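Local coordinates for putative glycoside hydrolase (Parabacteroides distasonis ATCC 8503, PDB 3GYC), which probably hydrolyses glycosidic bonds in carbohydrates, as a putative glycoside hydrolase with a TIM-barrel, cellulase-like fold, at residues A[227-232]-A[383-388]; A[243-248]-A[266-271]; A[249-254]-A[309-314]; A[288-293]-A[299-304]. All coordinates share one frame; numbering follows the deposited sequence. Where two conformers were deposited one is given.

Contact 1: A[227-232]-A[383-388]; sequences FLDLYE and NEVAAK
At the N-terminal end of a barrel strand, the loop leading into strand 231-232 is tied to the C-terminal helix 384-390 through Asp229 and Lys388. The bond is a salt bridge of 2.7 Å between Lys388 NZ and Asp229 OD1, and the ammonium comes from above the carboxylate plane, 42° out of it. A lysine suits this place because its long chain, bent at chi3 (-64°), can reach from the second turn of the helix and cross the aspartate at about a right angle. One turn earlier on the helix, Val385 turns toward the loop, and its CG1 lies 3.7 Å from Asp229 CA and 3.5 Å from Asp229 OD1, so one methyl of the branched valine packs beside the acid. A water joins the two backbones, donating to Asp229 O at 2.9 Å and to Val385 O at 2.7 Å. The first turn of the helix is closed by Asn383 at the N-cap, where a short amide side chain can curl back: its OD1 accepts from Ala386 N at 3.0 Å, with an N-H...O angle of 169°. Asp229 OD2 has its own partners, a salt bridge to Arg200 at the end of helix 186-200 and the backbone N of Phe208. The carboxylate therefore links the terminal helix, helix 186-200 and strand 208-209, while strand 231-232 runs on beside strand 301-303.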
loop_
_atom_site.group_PDB
_atom_site.type_symbol
_atom_site.label_atom_id
_atom_site.label_comp_id
_atom_site.label_asym_id
_atom_site.label_seq_id
_atom_site.Cartn_x
_atom_site.Cartn_y
_atom_site.Cartn_z
ATOM N N PHE A 227 8.338 16.392 7.548
ATOM C CA PHE A 227 8.217 16.553 6.089
ATOM C C PHE A 227 7.265 15.545 5.419
ATOM O O PHE A 227 7.043 15.620 4.202
ATOM C CB PHE A 227 9.610 16.474 5.417
ATOM C CG PHE A 227 10.397 15.232 5.769
ATOM C CD1 PHE A 227 10.168 14.041 5.124
ATOM C CD2 PHE A 227 11.368 15.271 6.750
ATOM C CE1 PHE A 227 10.882 12.876 5.462
ATOM C CE2 PHE A 227 12.092 14.121 7.098
ATOM C CZ PHE A 227 11.850 12.917 6.436
ATOM N N LEU A 228 6.768 14.566 6.179
ATOM C CA LEU A 228 5.767 13.622 5.677
ATOM C C LEU A 228 4.394 14.231 5.955
ATOM O O LEU A 228 4.142 14.707 7.058
ATOM C CB LEU A 228 5.880 12.289 6.391
ATOM C CG LEU A 228 7.216 11.561 6.223
ATOM C CD1 LEU A 228 7.300 10.338 7.131
ATOM C CD2 LEU A 228 7.449 11.195 4.772
ATOM N N ASP A 229 3.524 14.244 4.955
ATOM C CA ASP A 229 2.170 14.835 5.093
ATOM C C ASP A 229 1.169 13.854 5.731
ATOM O O ASP A 229 0.097 14.253 6.196
ATOM C CB ASP A 229 1.649 15.283 3.722
ATOM C CG ASP A 229 2.409 16.493 3.146
ATOM O OD1 ASP A 229 2.886 17.343 3.963
ATOM O OD2 ASP A 229 2.516 16.640 1.871
ATOM N N LEU A 230 1.498 12.565 5.653
ATOM C CA LEU A 230 0.711 11.474 6.206
ATOM C C LEU A 230 1.607 10.255 6.410
ATOM O O LEU A 230 2.728 10.210 5.907
ATOM C CB LEU A 230 -0.445 11.086 5.288
ATOM C CG LEU A 230 -0.146 10.643 3.869
ATOM C CD1 LEU A 230 -0.988 9.434 3.413
ATOM C CD2 LEU A 230 -0.286 11.812 2.873
ATOM N N TYR A 231 1.125 9.258 7.134
ATOM C CA TYR A 231 1.885 8.051 7.291
ATOM C C TYR A 231 1.040 6.929 6.670
ATOM O O TYR A 231 -0.179 6.836 6.929
ATOM C CB TYR A 231 2.212 7.681 8.766
ATOM C CG TYR A 231 2.787 8.746 9.657
ATOM C CD1 TYR A 231 3.566 9.789 9.159
ATOM C CD2 TYR A 231 2.606 8.673 11.045
ATOM C CE1 TYR A 231 4.083 10.759 10.013
ATOM C CE2 TYR A 231 3.148 9.615 11.897
ATOM C CZ TYR A 231 3.895 10.639 11.379
ATOM O OH TYR A 231 4.395 11.565 12.229
ATOM N N GLU A 232 1.675 6.116 5.827
ATOM C CA GLU A 232 1.034 4.940 5.235
ATOM C C GLU A 232 1.814 3.795 5.864
ATOM O O GLU A 232 2.927 3.549 5.464
ATOM C CB GLU A 232 1.097 4.968 3.700
ATOM C CG GLU A 232 -0.036 4.154 2.988
ATOM C CD GLU A 232 0.275 2.691 2.682
ATOM O OE1 GLU A 232 1.236 2.434 1.925
ATOM O OE2 GLU A 232 -0.478 1.789 3.120
ATOM N N ASN A 383 -4.890 22.148 11.763
ATOM C CA ASN A 383 -3.902 21.232 11.222
ATOM C C ASN A 383 -3.870 21.463 9.700
ATOM O O ASN A 383 -4.606 20.845 8.944
ATOM C CB ASN A 383 -4.248 19.775 11.597
ATOM C CG ASN A 383 -3.085 18.823 11.386
ATOM O OD1 ASN A 383 -2.215 19.109 10.592
ATOM N ND2 ASN A 383 -3.073 17.691 12.091
ATOM N N GLU A 384 -3.025 22.403 9.278
ATOM C CA GLU A 384 -2.840 22.696 7.864
ATOM C C GLU A 384 -2.185 21.521 7.121
ATOM O O GLU A 384 -2.527 21.289 5.985
ATOM C CB GLU A 384 -2.028 23.998 7.660
ATOM C CG GLU A 384 -2.810 25.279 8.040
ATOM N N VAL A 385 -1.246 20.795 7.731
ATOM C CA VAL A 385 -0.629 19.682 7.020
ATOM C C VAL A 385 -1.712 18.628 6.682
ATOM O O VAL A 385 -1.840 18.216 5.520
ATOM C CB VAL A 385 0.584 19.038 7.754
ATOM C CG1 VAL A 385 1.107 17.811 6.967
ATOM C CG2 VAL A 385 1.695 20.083 7.982
ATOM N N ALA A 386 -2.496 18.232 7.691
ATOM C CA ALA A 386 -3.544 17.239 7.498
ATOM C C ALA A 386 -4.605 17.723 6.523
ATOM O O ALA A 386 -5.183 16.912 5.797
ATOM C CB ALA A 386 -4.189 16.851 8.836
ATOM N N ALA A 387 -4.875 19.034 6.522
ATOM C CA ALA A 387 -5.889 19.598 5.634
ATOM C C ALA A 387 -5.554 19.324 4.174
ATOM O O ALA A 387 -6.457 19.298 3.362
ATOM C CB ALA A 387 -6.080 21.089 5.855
ATOM N N LYS A 388 -4.274 19.130 3.834
ATOM C CA LYS A 388 -3.909 18.842 2.433
ATOM C C LYS A 388 -4.566 17.559 1.955
ATOM O O LYS A 388 -5.048 17.493 0.821
ATOM C CB LYS A 388 -2.391 18.788 2.213
ATOM C CG LYS A 388 -1.733 20.146 2.354
ATOM C CD LYS A 388 -0.247 20.179 1.924
ATOM C CE LYS A 388 0.604 19.295 2.802
ATOM N NZ LYS A 388 2.115 19.571 2.660
HETATM O O HOH W 1 -1.872 15.716 4.635
#

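Contact 2: A[243-248]-A[266-271]; sequences GEFYKL and KNAERV
Phe245 of helix 240-249 and Val271 of the facing helix 259-273 carry much of the contact between them, and the Phe245 ring reaches Ala268 as well. CG stands anti to the backbone N (chi1 -174°), which carries the ring out from its own helix; the CB bond does not aim at the neighbour, but the far end of the ring does. There CZ comes 3.4 Å from Ala268 O, which lies at the ring edge near its plane, where the slightly positive hydrogens of the rim can meet a carbonyl oxygen. CZ is also 4.1 Å from Ala268 CB, and the small alanine lets the ring come close to the backbone. One turn on, Val271 points at helix 240-249. Its CG1, anti to the backbone N at chi1 166°, sits obliquely to the ring, 3.6 Å from Phe245 CE1. The same methyl is 4.0 Å from Leu248 CD1, so a single valine branch fills the angle between an aromatic and an aliphatic neighbour. Leu248 closes this side near the surface, whereas Phe245 is buried, its ring also meeting Trp279 edge-to-face and touching Trp322 of helix 321-337. No hydrogen bond joins the two segments; the join is apolar. The helix axes pass 9.8 Å apart at 131° between their N-to-C directions, nearer antiparallel than parallel but well inclined. Both helices lie in the long connection between strand 231-232 and helix 276-297, consistent with an elaborated beta-alpha connection of a TIM-barrel protein.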
loop_
_atom_site.group_PDB
_atom_site.type_symbol
_atom_site.label_atom_id
_atom_site.label_comp_id
_atom_site.label_asym_id
_atom_site.label_seq_id
_atom_site.Cartn_x
_atom_site.Cartn_y
_atom_site.Cartn_z
ATOM N N GLY A 243 7.904 -11.153 14.485
ATOM C CA GLY A 243 7.407 -12.139 13.543
ATOM C C GLY A 243 7.160 -13.494 14.164
ATOM O O GLY A 243 7.379 -14.501 13.517
ATOM N N GLU A 244 6.660 -13.499 15.401
ATOM C CA GLU A 244 6.426 -14.722 16.161
ATOM C C GLU A 244 5.551 -15.721 15.422
ATOM O O GLU A 244 5.890 -16.890 15.329
ATOM C CB GLU A 244 5.807 -14.417 17.538
ATOM C CG GLU A 244 5.594 -15.647 18.428
ATOM C CD GLU A 244 4.806 -15.327 19.681
ATOM O OE1 GLU A 244 4.671 -14.123 20.020
ATOM O OE2 GLU A 244 4.291 -16.273 20.302
ATOM N N PHE A 245 4.420 -15.266 14.919
ATOM C CA PHE A 245 3.519 -16.141 14.194
ATOM C C PHE A 245 4.229 -16.930 13.058
ATOM O O PHE A 245 4.136 -18.154 12.962
ATOM C CB PHE A 245 2.371 -15.327 13.590
ATOM C CG PHE A 245 1.329 -16.170 12.948
ATOM C CD1 PHE A 245 0.394 -16.836 13.713
ATOM C CD2 PHE A 245 1.284 -16.312 11.569
ATOM C CE1 PHE A 245 -0.569 -17.634 13.127
ATOM C CE2 PHE A 245 0.334 -17.118 10.982
ATOM C CZ PHE A 245 -0.610 -17.768 11.758
ATOM N N TYR A 246 4.945 -16.203 12.216
ATOM C CA TYR A 246 5.607 -16.826 11.083
ATOM C C TYR A 246 6.769 -17.731 11.520
ATOM O O TYR A 246 7.017 -18.755 10.856
ATOM C CB TYR A 246 6.045 -15.796 10.031
ATOM C CG TYR A 246 4.968 -15.319 9.097
ATOM C CD1 TYR A 246 3.945 -16.156 8.699
ATOM C CD2 TYR A 246 5.046 -14.086 8.493
ATOM C CE1 TYR A 246 2.989 -15.761 7.794
ATOM C CE2 TYR A 246 4.096 -13.690 7.562
ATOM C CZ TYR A 246 3.071 -14.553 7.226
ATOM O OH TYR A 246 2.104 -14.223 6.332
ATOM N N LYS A 247 7.447 -17.387 12.614
ATOM C CA LYS A 247 8.532 -18.243 13.141
ATOM C C LYS A 247 7.923 -19.561 13.585
ATOM O O LYS A 247 8.485 -20.619 13.342
ATOM C CB LYS A 247 9.317 -17.592 14.281
ATOM C CG LYS A 247 10.258 -16.448 13.837
ATOM C CD LYS A 247 10.864 -15.760 15.046
ATOM C CE LYS A 247 11.765 -14.599 14.679
ATOM N NZ LYS A 247 12.033 -13.736 15.888
ATOM N N LEU A 248 6.753 -19.498 14.209
ATOM C CA LEU A 248 6.042 -20.709 14.608
ATOM C C LEU A 248 5.554 -21.554 13.415
ATOM O O LEU A 248 5.702 -22.778 13.413
ATOM C CB LEU A 248 4.857 -20.366 15.517
ATOM C CG LEU A 248 5.204 -19.958 16.960
ATOM C CD1 LEU A 248 3.989 -19.352 17.630
ATOM C CD2 LEU A 248 5.776 -21.134 17.766
ATOM N N LYS A 266 0.060 -26.382 6.539
ATOM C CA LYS A 266 0.166 -27.315 7.645
ATOM C C LYS A 266 -0.089 -26.693 9.020
ATOM O O LYS A 266 -0.775 -27.302 9.842
ATOM C CB LYS A 266 1.546 -27.972 7.642
ATOM C CG LYS A 266 1.746 -29.104 8.673
ATOM N N ASN A 267 0.439 -25.492 9.230
ATOM C CA ASN A 267 0.468 -24.845 10.533
ATOM C C ASN A 267 -0.209 -23.528 10.819
ATOM O O ASN A 267 -0.489 -23.257 11.965
ATOM C CB ASN A 267 1.935 -24.588 10.852
ATOM C CG ASN A 267 2.744 -25.818 10.758
ATOM O OD1 ASN A 267 2.251 -26.908 11.059
ATOM N ND2 ASN A 267 3.981 -25.684 10.297
ATOM N N ALA A 268 -0.436 -22.680 9.825
ATOM C CA ALA A 268 -0.931 -21.331 10.105
ATOM C C ALA A 268 -2.231 -21.307 10.908
ATOM O O ALA A 268 -2.301 -20.681 11.983
ATOM C CB ALA A 268 -1.052 -20.515 8.807
ATOM N N GLU A 269 -3.259 -21.969 10.396
ATOM C CA GLU A 269 -4.516 -21.994 11.095
ATOM C C GLU A 269 -4.349 -22.584 12.486
ATOM O O GLU A 269 -4.849 -22.003 13.462
ATOM C CB GLU A 269 -5.566 -22.765 10.328
ATOM C CG GLU A 269 -6.933 -22.594 10.954
ATOM C CD GLU A 269 -8.007 -23.359 10.243
ATOM O OE1 GLU A 269 -7.693 -24.191 9.349
ATOM O OE2 GLU A 269 -9.180 -23.126 10.588
ATOM N N ARG A 270 -3.667 -23.730 12.572
ATOM C CA ARG A 270 -3.423 -24.393 13.866
ATOM C C ARG A 270 -2.787 -23.435 14.857
ATOM O O ARG A 270 -3.270 -23.301 15.970
ATOM C CB ARG A 270 -2.525 -25.643 13.738
ATOM C CG ARG A 270 -2.136 -26.268 15.101
ATOM C CD ARG A 270 -1.029 -27.346 15.011
ATOM N NE ARG A 270 0.175 -26.834 14.340
ATOM C CZ ARG A 270 1.200 -26.251 14.960
ATOM N NH1 ARG A 270 1.204 -26.116 16.289
ATOM N NH2 ARG A 270 2.235 -25.820 14.242
ATOM N N VAL A 271 -1.691 -22.794 14.459
ATOM C CA VAL A 271 -0.978 -21.851 15.318
ATOM C C VAL A 271 -1.903 -20.722 15.789
ATOM O O VAL A 271 -1.854 -20.332 16.945
ATOM C CB VAL A 271 0.290 -21.302 14.620
ATOM C CG1 VAL A 271 0.841 -20.072 15.348
ATOM C CG2 VAL A 271 1.346 -22.419 14.520
#

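Contact 3: A[249-254]-A[309-314]; sequences VGYGYN and LVDYKD
Tyr251 meets Asp311 just beyond the end of helix 240-249, where Val249 closes the helix and Gly250 takes a positive phi of 91°. At these backbone angles a CB would press against the carbonyl O before it, which explains the glycine. The chain then turns Tyr251 toward segment 309-314. With CG anti to the backbone N (chi1 -170°), its ring extends across the gap, and OH donates to Asp311 OD2 at 2.5 Å, a short bond. The phenol uses the anti lone pair of the carboxylate, the one away from the other oxygen, and ring and carboxylate planes stand 81° apart. Tyrosine suits the place: it combines a long flat spacer with a donor at its end for a largely buried acid. After Gly252 the chain folds back, putting the backbone N of Tyr253 3.4 Å above one face of the Tyr251 ring, offset toward its rim. Tyr253, at a positive phi, turns its ring across Val310 and Asp311: CE2 is 3.8 Å from Val310 CG1, which meets the ring edge, and CD2 is 3.6 Å from Asp311 OD2. Its hydroxyl bonds to Gln239. This packing of two irregular loops is consistent with the connections after strands 231-232 and 301-303, the first by way of helix 240-249, at the C-terminal end of a TIM barrel, the end where active sites of this fold lie.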
loop_
_atom_site.group_PDB
_atom_site.type_symbol
_atom_site.label_atom_id
_atom_site.label_comp_id
_atom_site.label_asym_id
_atom_site.label_seq_id
_atom_site.Cartn_x
_atom_site.Cartn_y
_atom_site.Cartn_z
ATOM N N VAL A 249 4.980 -20.896 12.424
ATOM C CA VAL A 249 4.415 -21.541 11.253
ATOM C C VAL A 249 5.482 -22.105 10.340
ATOM O O VAL A 249 5.279 -23.157 9.731
ATOM C CB VAL A 249 3.531 -20.548 10.474
ATOM C CG1 VAL A 249 3.149 -21.067 9.054
ATOM C CG2 VAL A 249 2.302 -20.224 11.288
ATOM N N GLY A 250 6.612 -21.420 10.257
ATOM C CA GLY A 250 7.670 -21.790 9.340
ATOM C C GLY A 250 7.554 -21.103 7.978
ATOM O O GLY A 250 7.848 -21.710 6.957
ATOM N N TYR A 251 7.140 -19.843 7.960
ATOM C CA TYR A 251 6.990 -19.060 6.723
ATOM C C TYR A 251 8.101 -18.015 6.591
ATOM O O TYR A 251 8.258 -17.180 7.460
ATOM C CB TYR A 251 5.636 -18.361 6.690
ATOM C CG TYR A 251 5.360 -17.739 5.328
ATOM C CD1 TYR A 251 5.080 -18.556 4.234
ATOM C CD2 TYR A 251 5.484 -16.365 5.114
ATOM C CE1 TYR A 251 4.868 -18.033 2.988
ATOM C CE2 TYR A 251 5.246 -15.816 3.868
ATOM C CZ TYR A 251 4.947 -16.667 2.806
ATOM O OH TYR A 251 4.750 -16.227 1.551
ATOM N N GLY A 252 8.829 -18.025 5.472
ATOM C CA GLY A 252 9.954 -17.116 5.264
ATOM C C GLY A 252 9.882 -16.264 4.016
ATOM O O GLY A 252 10.906 -15.864 3.492
ATOM N N TYR A 253 8.673 -16.004 3.527
ATOM C CA TYR A 253 8.429 -15.156 2.379
ATOM C C TYR A 253 9.167 -15.610 1.101
ATOM O O TYR A 253 9.454 -14.786 0.237
ATOM C CB TYR A 253 8.772 -13.693 2.681
ATOM C CG TYR A 253 8.150 -13.099 3.926
ATOM C CD1 TYR A 253 8.773 -13.224 5.151
ATOM C CD2 TYR A 253 6.985 -12.343 3.860
ATOM C CE1 TYR A 253 8.246 -12.639 6.285
ATOM C CE2 TYR A 253 6.442 -11.759 4.988
ATOM C CZ TYR A 253 7.068 -11.925 6.204
ATOM O OH TYR A 253 6.552 -11.353 7.358
ATOM N N ASN A 254 9.419 -16.904 0.957
ATOM C CA ASN A 254 10.134 -17.391 -0.218
ATOM C C ASN A 254 9.394 -16.991 -1.513
ATOM O O ASN A 254 8.180 -17.159 -1.641
ATOM C CB ASN A 254 10.386 -18.887 -0.147
ATOM C CG ASN A 254 11.489 -19.309 -1.082
ATOM O OD1 ASN A 254 11.322 -19.319 -2.311
ATOM N ND2 ASN A 254 12.637 -19.608 -0.517
ATOM N N LEU A 309 -2.302 -11.967 7.863
ATOM C CA LEU A 309 -1.154 -12.599 7.250
ATOM C C LEU A 309 -0.665 -11.691 6.148
ATOM O O LEU A 309 -1.459 -11.005 5.482
ATOM C CB LEU A 309 -1.497 -14.005 6.706
ATOM C CG LEU A 309 -1.122 -15.168 7.627
ATOM C CD1 LEU A 309 -1.919 -15.184 8.908
ATOM C CD2 LEU A 309 -1.241 -16.519 6.912
ATOM N N VAL A 310 0.646 -11.688 5.933
ATOM C CA VAL A 310 1.210 -10.869 4.870
ATOM C C VAL A 310 0.931 -11.491 3.470
ATOM O O VAL A 310 0.440 -10.808 2.562
ATOM C CB VAL A 310 2.738 -10.643 5.074
ATOM C CG1 VAL A 310 3.318 -9.770 3.966
ATOM C CG2 VAL A 310 2.969 -10.002 6.412
ATOM N N ASP A 311 1.204 -12.781 3.333
ATOM C CA ASP A 311 1.035 -13.518 2.063
ATOM C C ASP A 311 -0.054 -14.588 2.225
ATOM O O ASP A 311 -0.081 -15.330 3.210
ATOM C CB ASP A 311 2.344 -14.219 1.716
ATOM C CG ASP A 311 3.491 -13.254 1.433
ATOM O OD1 ASP A 311 3.197 -12.092 1.175
ATOM O OD2 ASP A 311 4.688 -13.700 1.427
ATOM N N TYR A 312 -0.968 -14.649 1.275
ATOM C CA TYR A 312 -2.021 -15.642 1.269
ATOM C C TYR A 312 -2.537 -15.685 -0.126
ATOM O O TYR A 312 -2.281 -14.781 -0.894
ATOM C CB TYR A 312 -3.186 -15.239 2.197
ATOM C CG TYR A 312 -3.848 -16.455 2.882
ATOM C CD1 TYR A 312 -3.116 -17.250 3.765
ATOM C CD2 TYR A 312 -5.192 -16.777 2.682
ATOM C CE1 TYR A 312 -3.693 -18.331 4.471
ATOM C CE2 TYR A 312 -5.794 -17.877 3.378
ATOM C CZ TYR A 312 -5.018 -18.672 4.269
ATOM O OH TYR A 312 -5.576 -19.746 4.988
ATOM N N LYS A 313 -3.236 -16.744 -0.472
ATOM C CA LYS A 313 -3.770 -16.879 -1.823
ATOM C C LYS A 313 -4.839 -17.949 -1.841
ATOM O O LYS A 313 -4.948 -18.729 -0.919
ATOM C CB LYS A 313 -2.660 -17.267 -2.826
ATOM C CG LYS A 313 -1.925 -18.553 -2.529
ATOM C CD LYS A 313 -0.649 -18.666 -3.384
ATOM C CE LYS A 313 0.132 -19.928 -3.139
ATOM N NZ LYS A 313 1.355 -20.004 -4.013
ATOM N N ASP A 314 -5.634 -17.952 -2.903
ATOM C CA ASP A 314 -6.573 -19.032 -3.164
ATOM C C ASP A 314 -5.742 -20.298 -3.401
ATOM O O ASP A 314 -4.898 -20.328 -4.292
ATOM C CB ASP A 314 -7.381 -18.728 -4.410
ATOM C CG ASP A 314 -8.334 -17.562 -4.227
ATOM O OD1 ASP A 314 -8.800 -17.303 -3.082
ATOM O OD2 ASP A 314 -8.663 -16.928 -5.273
#

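Contact 4: A[288-293]-A[299-304]; sequences ELMASV and RPLVTT
Helix 276-297 packs over strand 301-303, the nearest CA atoms, those of Ala291 and Leu301, being 7.8 Å apart. Leu301 spans that distance, directing its side chain at the helix. Its CG is anti to the carbonyl carbon (chi1 -71°), and the two methyls meet different parts of the Met290 chain, CD1 also nearing Ala291. CD1 does most of the touching: it lies 3.6 Å from Met290 CG and 4.1 Å from Ala291 CA. CD2 lies 4.2 Å from Met290 CE, a looser approach. Met290 is selenomethionine in this crystal, so its SE replaces sulfur. Its chain leaves with CG anti to the backbone N (chi1 180°), then bends at chi2 (70°) and again at chi3, folding the terminal methyl back beside Leu301 as the two side chains cross at a slant. A flexible unbranched residue suits such a spot, since it can be shaped to a branched neighbour, and the small Ala291 keeps the helix backbone near the leucine. All three are buried and the contact is wholly apolar. Toward strand 231-232, Met290 and Leu301 touch Tyr231; toward strand 340-343, Ala291 and Leu301 touch Trp340. The strand belongs to the parallel sheet, with strand 231-232 on one side and strand 340-343 on the other. A helix laid on the outward face of a parallel barrel strand through aliphatic side chains is the alpha/beta layering of a TIM barrel.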
loop_
_atom_site.group_PDB
_atom_site.type_symbol
_atom_site.label_atom_id
_atom_site.label_comp_id
_atom_site.label_asym_id
_atom_site.label_seq_id
_atom_site.Cartn_x
_atom_site.Cartn_y
_atom_site.Cartn_z
ATOM N N GLU A 288 -3.318 0.479 18.181
ATOM C CA GLU A 288 -3.539 1.539 19.170
ATOM C C GLU A 288 -2.270 2.368 19.346
ATOM O O GLU A 288 -2.331 3.595 19.409
ATOM C CB GLU A 288 -3.976 0.949 20.505
ATOM C CG GLU A 288 -5.324 0.197 20.501
ATOM C CD GLU A 288 -6.563 1.077 20.193
ATOM O OE1 GLU A 288 -6.471 2.339 20.142
ATOM O OE2 GLU A 288 -7.655 0.485 20.015
ATOM N N LEU A 289 -1.119 1.692 19.413
ATOM C CA LEU A 289 0.184 2.363 19.527
ATOM C C LEU A 289 0.411 3.296 18.324
ATOM O O LEU A 289 0.779 4.477 18.494
ATOM C CB LEU A 289 1.317 1.338 19.654
ATOM C CG LEU A 289 2.748 1.891 19.781
ATOM C CD1 LEU A 289 2.947 2.852 20.973
ATOM C CD2 LEU A 289 3.731 0.738 19.841
HETATM N N MSE A 290 0.162 2.785 17.117
HETATM C CA MSE A 290 0.314 3.614 15.905
HETATM C C MSE A 290 -0.577 4.852 15.980
HETATM O O MSE A 290 -0.129 5.955 15.709
HETATM C CB MSE A 290 0.003 2.796 14.652
HETATM C CG MSE A 290 0.132 3.538 13.309
HETATM SE SE MSE A 290 1.961 3.966 12.784
HETATM C CE MSE A 290 2.210 5.735 13.569
ATOM N N ALA A 291 -1.845 4.673 16.339
ATOM C CA ALA A 291 -2.768 5.799 16.443
ATOM C C ALA A 291 -2.229 6.842 17.431
ATOM O O ALA A 291 -2.342 8.044 17.185
ATOM C CB ALA A 291 -4.171 5.319 16.850
ATOM N N SER A 292 -1.610 6.386 18.528
ATOM C CA SER A 292 -1.075 7.288 19.544
ATOM C C SER A 292 0.032 8.165 19.047
ATOM O O SER A 292 0.138 9.325 19.425
ATOM C CB SER A 292 -0.496 6.496 20.721
ATOM O OG SER A 292 -1.518 6.209 21.633
ATOM N N VAL A 293 0.919 7.548 18.289
ATOM C CA VAL A 293 2.065 8.220 17.730
ATOM C C VAL A 293 1.568 9.232 16.703
ATOM O O VAL A 293 2.037 10.380 16.649
ATOM C CB VAL A 293 3.024 7.181 17.082
ATOM C CG1 VAL A 293 4.058 7.880 16.209
ATOM C CG2 VAL A 293 3.681 6.311 18.169
ATOM N N ARG A 299 -0.606 13.707 12.507
ATOM C CA ARG A 299 -0.554 13.280 11.117
ATOM C C ARG A 299 -1.625 12.252 10.831
ATOM O O ARG A 299 -1.894 11.393 11.681
ATOM C CB ARG A 299 0.827 12.694 10.810
ATOM C CG ARG A 299 1.924 13.720 10.762
ATOM C CD ARG A 299 1.720 14.668 9.595
ATOM N NE ARG A 299 2.811 15.625 9.450
ATOM C CZ ARG A 299 2.925 16.749 10.143
ATOM N NH1 ARG A 299 2.044 17.070 11.086
ATOM N NH2 ARG A 299 3.938 17.556 9.896
ATOM N N PRO A 300 -2.226 12.313 9.632
ATOM C CA PRO A 300 -3.245 11.329 9.294
ATOM C C PRO A 300 -2.606 10.008 8.928
ATOM O O PRO A 300 -1.457 9.972 8.512
ATOM C CB PRO A 300 -3.976 11.932 8.104
ATOM C CG PRO A 300 -3.129 13.009 7.587
ATOM C CD PRO A 300 -2.164 13.418 8.661
ATOM N N LEU A 301 -3.343 8.932 9.128
ATOM C CA LEU A 301 -2.864 7.610 8.816
ATOM C C LEU A 301 -3.626 6.957 7.690
ATOM O O LEU A 301 -4.842 7.137 7.538
ATOM C CB LEU A 301 -2.977 6.706 10.045
ATOM C CG LEU A 301 -2.016 6.982 11.180
ATOM C CD1 LEU A 301 -2.265 6.005 12.338
ATOM C CD2 LEU A 301 -0.587 6.906 10.671
ATOM N N VAL A 302 -2.891 6.197 6.886
ATOM C CA VAL A 302 -3.486 5.337 5.882
ATOM C C VAL A 302 -2.818 3.963 6.043
ATOM O O VAL A 302 -1.629 3.883 6.290
ATOM C CB VAL A 302 -3.291 5.851 4.390
ATOM C CG1 VAL A 302 -3.810 4.786 3.383
ATOM C CG2 VAL A 302 -3.988 7.197 4.152
ATOM N N THR A 303 -3.574 2.880 5.913
ATOM C CA THR A 303 -3.014 1.533 5.920
ATOM C C THR A 303 -3.655 0.790 4.753
ATOM O O THR A 303 -4.884 0.722 4.667
ATOM C CB THR A 303 -3.210 0.778 7.290
ATOM O OG1 THR A 303 -2.399 1.381 8.315
ATOM C CG2 THR A 303 -2.804 -0.723 7.165
ATOM N N THR A 304 -2.832 0.278 3.814
ATOM C CA THR A 304 -3.325 -0.478 2.662
ATOM C C THR A 304 -2.816 -1.919 2.661
ATOM O O THR A 304 -3.258 -2.725 1.850
ATOM C CB THR A 304 -2.925 0.194 1.315
ATOM O OG1 THR A 304 -1.499 0.174 1.169
ATOM C CG2 THR A 304 -3.469 1.647 1.242
#

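The four contacts form two groups on one barrel. Contacts 1 and 4, centres 12 Å apart, share the parallel sheet, in which strands 231-232 and 301-303 are neighbours; they touch there, with Tyr231 O and Val302 N 2.8 Å apart. Contacts 2 and 3, centres 9 Å apart, lie together beyond those strands, Tyr246 meeting Val310. Contacts 1 and 2 have centres 36 Å apart, on opposite sides of the chain's centre. Along the chain, contact 1 spans the other three; contacts 2 and 3 interleave, and contact 4 falls within the span of contact 3. Contact 1 thus lies at the strands' N-terminal end, contact 3 among loops beyond their C-terminal ends, and contact 4 in the helix layer between.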